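Local coordinates for protein type 3 secretion system pilotin (PDB 6XFJ) that acts as an outer-membrane pilot lipoprotein that brings the secretin InvG to its proper place in the membrane for building the type III secretion injectisome, at the interface of chains A and B. Numbering follows the deposited sequence. Chains: chain A/B, Type 3 secretion system pilotin.

Contact 1: the interface of chains A and B. Residues chain A 8-9, 11-12, 15; chain B 30-31, 34.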
loop_
_atom_site.group_PDB
_atom_site.type_symbol
_atom_site.label_atom_id
_atom_site.label_comp_id
_atom_site.label_asym_id
_atom_site.label_seq_id
_atom_site.Cartn_x
_atom_site.Cartn_y
_atom_site.Cartn_z
ATOM N N ALA A 8 8.511 -9.787 15.053
ATOM C CA ALA A 8 8.047 -8.714 14.155
ATOM C C ALA A 8 7.814 -9.332 12.782
ATOM O O ALA A 8 6.819 -8.960 12.166
ATOM C CB ALA A 8 9.079 -7.605 14.071
ATOM N N SER A 9 8.638 -10.258 12.311
ATOM C CA SER A 9 8.465 -10.859 10.967
ATOM C C SER A 9 7.149 -11.653 10.906
ATOM O O SER A 9 6.451 -11.621 9.886
ATOM C CB SER A 9 9.616 -11.745 10.577
ATOM O OG SER A 9 9.863 -12.698 11.598
ATOM N N ASN A 11 4.276 -11.162 12.668
ATOM C CA ASN A 11 3.143 -10.217 12.668
ATOM C C ASN A 11 3.115 -9.495 11.323
ATOM O O ASN A 11 2.009 -9.179 10.794
ATOM C CB ASN A 11 3.255 -9.216 13.820
ATOM C CG ASN A 11 2.925 -9.835 15.156
ATOM O OD1 ASN A 11 2.603 -11.004 15.228
ATOM N ND2 ASN A 11 2.911 -9.040 16.198
ATOM N N SER A 12 4.300 -9.191 10.766
ATOM C CA SER A 12 4.397 -8.489 9.461
ATOM C C SER A 12 3.795 -9.361 8.357
ATOM O O SER A 12 3.070 -8.850 7.450
ATOM C CB SER A 12 5.818 -8.177 9.116
ATOM O OG SER A 12 6.321 -7.263 10.045
ATOM N N SER A 15 -0.094 -9.599 8.740
ATOM C CA SER A 15 -0.707 -8.301 8.352
ATOM C C SER A 15 -0.641 -8.116 6.836
ATOM O O SER A 15 -1.605 -7.690 6.223
ATOM C CB SER A 15 -0.059 -7.141 9.059
ATOM O OG SER A 15 -0.161 -7.296 10.446
ATOM N N ALA B 30 5.016 -3.144 6.815
ATOM C CA ALA B 30 4.525 -3.914 7.958
ATOM C C ALA B 30 5.648 -4.175 8.942
ATOM O O ALA B 30 5.456 -3.988 10.158
ATOM C CB ALA B 30 3.890 -5.203 7.493
ATOM N N LEU B 31 6.812 -4.592 8.452
ATOM C CA LEU B 31 7.956 -4.849 9.357
ATOM C C LEU B 31 8.307 -3.543 10.086
ATOM O O LEU B 31 8.546 -3.589 11.322
ATOM C CB LEU B 31 9.133 -5.406 8.560
ATOM C CG LEU B 31 10.330 -5.752 9.422
ATOM C CD1 LEU B 31 10.014 -6.797 10.457
ATOM C CD2 LEU B 31 11.473 -6.247 8.565
ATOM N N PHE B 34 5.869 -2.947 12.987
ATOM C CA PHE B 34 6.022 -3.861 14.149
ATOM C C PHE B 34 7.333 -3.595 14.883
ATOM O O PHE B 34 7.331 -3.638 16.091
ATOM C CB PHE B 34 5.813 -5.312 13.727
ATOM C CG PHE B 34 4.343 -5.583 13.552
ATOM C CD1 PHE B 34 3.492 -5.605 14.649
ATOM C CD2 PHE B 34 3.792 -5.716 12.289
ATOM C CE1 PHE B 34 2.124 -5.818 14.494
ATOM C CE2 PHE B 34 2.430 -5.878 12.149
ATOM C CZ PHE B 34 1.613 -5.914 13.239
#
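Two helices pack here in a helix-helix contact of the pilotin dimer: A:Asn11 and A:Ser12, on helix 8-22, meet B:Phe34 and B:Leu31, on helix 25-36. A:Asn11 CB sits over one face of the B:Phe34 ring, 3.5 Å from its centroid, in a CH-pi contact. The amide plane is turned 70° from the ring, and amide nitrogen ND2 of A:Asn11 passes B:Phe34 CE1 at 3.7 Å. With CG beside its own backbone N (chi1 -77°), B:Phe34 also brings CE2 within 3.4 Å of A:Ser15 OG. That hydroxyl is hydrogen-bonded back to A:Asn11 O at 2.9 Å, which fixes its rotation. A:Ser12 OG is tied likewise to A:Ala8 O at 2.8 Å, approaching from above the carbonyl plane. The same OG comes to 3.1 Å from B:Leu31 N, but the N-H implied by the atoms bonded to that nitrogen points more than 100° away from it, so the pair is a packing contact and not a hydrogen bond. Around it, B:Leu31 CD1 touches A:Ala8 CB at 3.8 Å, and B:Ala30 CB packs against A:Ser12 CA. In the fold, the N-terminal turns of helix 8-22 run roughly antiparallel to helix 25-36 of the partner, at a clear inclination.

Contact 2: the interface of chains A and B. Residues chain A 51, 54-55, 58; chain B 14-15, 18.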
loop_
_atom_site.group_PDB
_atom_site.type_symbol
_atom_site.label_atom_id
_atom_site.label_comp_id
_atom_site.label_asym_id
_atom_site.label_seq_id
_atom_site.Cartn_x
_atom_site.Cartn_y
_atom_site.Cartn_z
ATOM N N MET A 51 5.402 4.344 -15.637
ATOM C CA MET A 51 6.114 3.223 -14.940
ATOM C C MET A 51 7.576 3.560 -14.641
ATOM O O MET A 51 8.050 3.288 -13.562
ATOM C CB MET A 51 6.054 1.938 -15.740
ATOM C CG MET A 51 4.660 1.369 -15.809
ATOM S SD MET A 51 3.954 0.940 -14.202
ATOM C CE MET A 51 3.035 2.430 -13.809
ATOM N N PHE A 54 7.298 5.970 -11.696
ATOM C CA PHE A 54 6.827 5.216 -10.525
ATOM C C PHE A 54 8.013 4.490 -9.875
ATOM O O PHE A 54 8.129 4.491 -8.700
ATOM C CB PHE A 54 5.709 4.296 -11.018
ATOM C CG PHE A 54 5.107 3.308 -10.055
ATOM C CD1 PHE A 54 4.531 3.731 -8.869
ATOM C CD2 PHE A 54 5.135 1.963 -10.373
ATOM C CE1 PHE A 54 3.891 2.804 -8.046
ATOM C CE2 PHE A 54 4.467 1.051 -9.556
ATOM C CZ PHE A 54 3.940 1.476 -8.376
ATOM N N LYS A 55 8.790 3.792 -10.698
ATOM C CA LYS A 55 9.984 3.087 -10.157
ATOM C C LYS A 55 10.936 4.078 -9.453
ATOM O O LYS A 55 11.494 3.719 -8.406
ATOM C CB LYS A 55 10.658 2.273 -11.253
ATOM C CG LYS A 55 9.886 1.065 -11.731
ATOM C CD LYS A 55 10.549 0.491 -12.941
ATOM C CE LYS A 55 9.715 -0.351 -13.842
ATOM N NZ LYS A 55 10.638 -0.874 -14.879
ATOM N N LEU A 58 9.412 5.034 -6.009
ATOM C CA LEU A 58 9.472 3.950 -5.016
ATOM C C LEU A 58 10.885 3.824 -4.439
ATOM O O LEU A 58 11.040 3.184 -3.388
ATOM C CB LEU A 58 9.014 2.617 -5.613
ATOM C CG LEU A 58 7.514 2.596 -5.938
ATOM C CD1 LEU A 58 7.218 1.266 -6.594
ATOM C CD2 LEU A 58 6.701 2.818 -4.676
ATOM N N ILE B 14 0.731 -4.914 -13.830
ATOM C CA ILE B 14 2.147 -4.512 -13.972
ATOM C C ILE B 14 2.537 -3.680 -12.733
ATOM O O ILE B 14 3.596 -3.934 -12.127
ATOM C CB ILE B 14 2.359 -3.737 -15.280
ATOM C CG1 ILE B 14 2.250 -4.687 -16.471
ATOM C CG2 ILE B 14 3.686 -3.011 -15.285
ATOM C CD1 ILE B 14 3.471 -5.529 -16.767
ATOM N N SER B 15 1.744 -2.676 -12.383
ATOM C CA SER B 15 2.139 -1.724 -11.328
ATOM C C SER B 15 2.157 -2.444 -9.981
ATOM O O SER B 15 3.065 -2.214 -9.170
ATOM C CB SER B 15 1.297 -0.473 -11.346
ATOM O OG SER B 15 -0.065 -0.767 -11.100
ATOM N N ILE B 18 5.278 -4.524 -9.611
ATOM C CA ILE B 18 6.428 -3.649 -9.257
ATOM C C ILE B 18 6.367 -3.332 -7.760
ATOM O O ILE B 18 7.349 -3.516 -7.036
ATOM C CB ILE B 18 6.422 -2.364 -10.093
ATOM C CG1 ILE B 18 6.713 -2.640 -11.573
ATOM C CG2 ILE B 18 7.453 -1.387 -9.501
ATOM C CD1 ILE B 18 6.405 -1.497 -12.465
#
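Beside its backbone N at chi1 -68°, CG1 of B:Ile18 carries CD1 toward A:Met51 and A:Lys55, while CG2, on the opposite branch, faces A:Phe54 and A:Leu58. A:Met51 is bent at chi2 and again at chi3, a fold that turns SD to the partner helix. The forked isoleucine is thus gripped on both branches. B:Ile18 CD1 lies 3.9 Å from A:Met51 SD, with the two side chains set aslant, and 3.8 Å from A:Lys55 CE. The lysine runs extended beyond CG and passes square across the isoleucine, so its methylene chain supplies the apolar contact. On the other branch, B:Ile18 CG2 meets A:Phe54 CE2 and A:Leu58 CD1, each at 3.9 Å. It comes obliquely over the CE2 rim of the ring, on the face that A:Leu58 CD1 also covers, so CD1 and CE2 together form its seat. The backbone oxygen of B:Ser15 instead meets the ring's edge in plane, 3.6 Å from A:Phe54 CE2. B:Ser15 OG lies between its backbone N and carbonyl carbon (chi1 62°), turned away from A:Met51, which leaves CB toward the ring edge. B:Ile14 CG2 brushes A:Met51 SD. In the fold, residues 14-18 of chain B's helix 8-22 lie along chain A's helix 44-59, and the C-alpha vectors 14 to 18 and 51 to 58 run nearly parallel, about 25° apart.

Contact 3: the interface of chains A and B. Residues chain A 15, 18; chain B 47, 51, 54-55, 58, 72.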
loop_
_atom_site.group_PDB
_atom_site.type_symbol
_atom_site.label_atom_id
_atom_site.label_comp_id
_atom_site.label_asym_id
_atom_site.label_seq_id
_atom_site.Cartn_x
_atom_site.Cartn_y
_atom_site.Cartn_z
ATOM N N SER A 15 -0.094 -9.599 8.740
ATOM C CA SER A 15 -0.707 -8.301 8.352
ATOM C C SER A 15 -0.641 -8.116 6.836
ATOM O O SER A 15 -1.605 -7.690 6.223
ATOM C CB SER A 15 -0.059 -7.141 9.059
ATOM O OG SER A 15 -0.161 -7.296 10.446
ATOM N N ILE A 18 -3.192 -10.266 5.062
ATOM C CA ILE A 18 -4.544 -9.656 5.159
ATOM C C ILE A 18 -4.713 -8.517 4.170
ATOM O O ILE A 18 -5.670 -8.458 3.382
ATOM C CB ILE A 18 -4.768 -9.184 6.592
ATOM C CG1 ILE A 18 -4.856 -10.364 7.563
ATOM C CG2 ILE A 18 -6.046 -8.322 6.686
ATOM C CD1 ILE A 18 -4.797 -9.958 9.010
ATOM N N GLU B 47 -2.144 -8.099 19.987
ATOM C CA GLU B 47 -2.037 -8.319 18.530
ATOM C C GLU B 47 -3.395 -8.701 17.967
ATOM O O GLU B 47 -3.734 -8.259 16.887
ATOM C CB GLU B 47 -0.981 -9.372 18.221
ATOM C CG GLU B 47 -0.820 -9.666 16.748
ATOM C CD GLU B 47 -0.368 -8.476 15.883
ATOM O OE1 GLU B 47 -0.101 -7.413 16.429
ATOM O OE2 GLU B 47 -0.280 -8.625 14.627
ATOM N N MET B 51 -5.269 -6.669 15.054
ATOM C CA MET B 51 -5.742 -7.295 13.806
ATOM C C MET B 51 -7.269 -7.051 13.644
ATOM O O MET B 51 -7.728 -6.775 12.526
ATOM C CB MET B 51 -5.413 -8.790 13.737
ATOM C CG MET B 51 -3.947 -9.071 13.570
ATOM S SD MET B 51 -3.225 -8.341 12.069
ATOM C CE MET B 51 -2.577 -6.783 12.704
ATOM N N PHE B 54 -7.518 -3.445 12.569
ATOM C CA PHE B 54 -6.957 -3.356 11.211
ATOM C C PHE B 54 -7.949 -3.835 10.141
ATOM O O PHE B 54 -8.160 -3.171 9.131
ATOM C CB PHE B 54 -5.675 -4.188 11.233
ATOM C CG PHE B 54 -4.918 -4.259 9.923
ATOM C CD1 PHE B 54 -4.454 -3.131 9.225
ATOM C CD2 PHE B 54 -4.555 -5.499 9.457
ATOM C CE1 PHE B 54 -3.682 -3.284 8.084
ATOM C CE2 PHE B 54 -3.785 -5.644 8.326
ATOM C CZ PHE B 54 -3.324 -4.531 7.665
ATOM N N LYS B 55 -8.597 -4.967 10.434
ATOM C CA LYS B 55 -9.607 -5.516 9.503
ATOM C C LYS B 55 -10.789 -4.538 9.414
ATOM O O LYS B 55 -11.365 -4.403 8.315
ATOM C CB LYS B 55 -9.999 -6.909 9.987
ATOM C CG LYS B 55 -8.927 -7.939 9.711
ATOM C CD LYS B 55 -9.350 -9.238 10.354
ATOM C CE LYS B 55 -8.292 -10.300 10.381
ATOM N NZ LYS B 55 -8.757 -11.453 11.189
ATOM N N LEU B 58 -9.675 -1.549 7.165
ATOM C CA LEU B 58 -9.577 -1.891 5.740
ATOM C C LEU B 58 -10.952 -1.998 5.080
ATOM O O LEU B 58 -11.011 -1.981 3.856
ATOM C CB LEU B 58 -8.768 -3.155 5.558
ATOM C CG LEU B 58 -7.293 -3.037 5.939
ATOM C CD1 LEU B 58 -6.663 -4.404 5.721
ATOM C CD2 LEU B 58 -6.544 -1.943 5.157
ATOM N N LEU B 72 -2.197 0.101 9.574
ATOM C CA LEU B 72 -1.736 -0.448 10.876
ATOM C C LEU B 72 -1.685 0.666 11.922
ATOM O O LEU B 72 -2.075 0.491 13.050
ATOM C CB LEU B 72 -0.404 -1.175 10.728
ATOM C CG LEU B 72 -0.433 -2.523 10.032
ATOM C CD1 LEU B 72 0.937 -2.986 9.651
ATOM C CD2 LEU B 72 -1.123 -3.584 10.919
#
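Backbone torsions are helical throughout, at A:Ser15 and A:Ile18 in helix 8-22 and from B:Met51 to B:Lys55 in helix 44-59, with psi easing to -13° at B:Leu58, one residue before that helix ends. Side chains of chain B grip A:Ile18 on both of its branches. A:Ile18 CD1 lies 3.8 Å from both B:Met51 SD and B:Lys55 CE, reaching there through an extended chi2. The lysine contributes the methylene part of its chain, which runs straight beyond CG. A:Ile18 CG2 meets B:Phe54 CE2 at 3.9 Å and also touches B:Leu58 CD1, whose side chain stands square to the isoleucine. The serine hydroxyl is turned differently in the two copies: chi1 is -58° in A:Ser15, with OG beside its own backbone N, and 62° in B:Ser15. In this setting A:Ser15 OG points at the B:Met51 thioether, in van der Waals contact with CE at 3.3 Å and SD at 3.6 Å. The same A:Ser15 OG is 3.9 Å from B:Leu72 CD2. The ring of B:Phe54 receives A:Ser15 O at its edge, in plane, and is sandwiched by two leucines of its own chain, which probably limits its rotation: B:Leu58 on one face near the rim and B:Leu72 of helix 68-80 on the other. B:Leu72 CD2 stands 3.7 Å above the B:Phe54 ring plane, over its centre.

Helix 8-22 serves as the common element throughout, contributed by chain A to contacts 1 and 3 and by chain B to contact 2. Contacts 1 and 3 share A:Ser15, and their C-alpha centres are about 11 Å apart: one helix lies against helix 25-36 of the partner at its start and against helix 44-59 further along. Contact 2 lies about 23 Å from contact 1 and about 25 Å from contact 3, of which it is the two-fold counterpart with differing serine rotamers. Each chain, the C-terminal helical part of the lipoprotein without its lipidated N terminus, thus lays its first helix against helices of the other, as expected of a two-fold dimer.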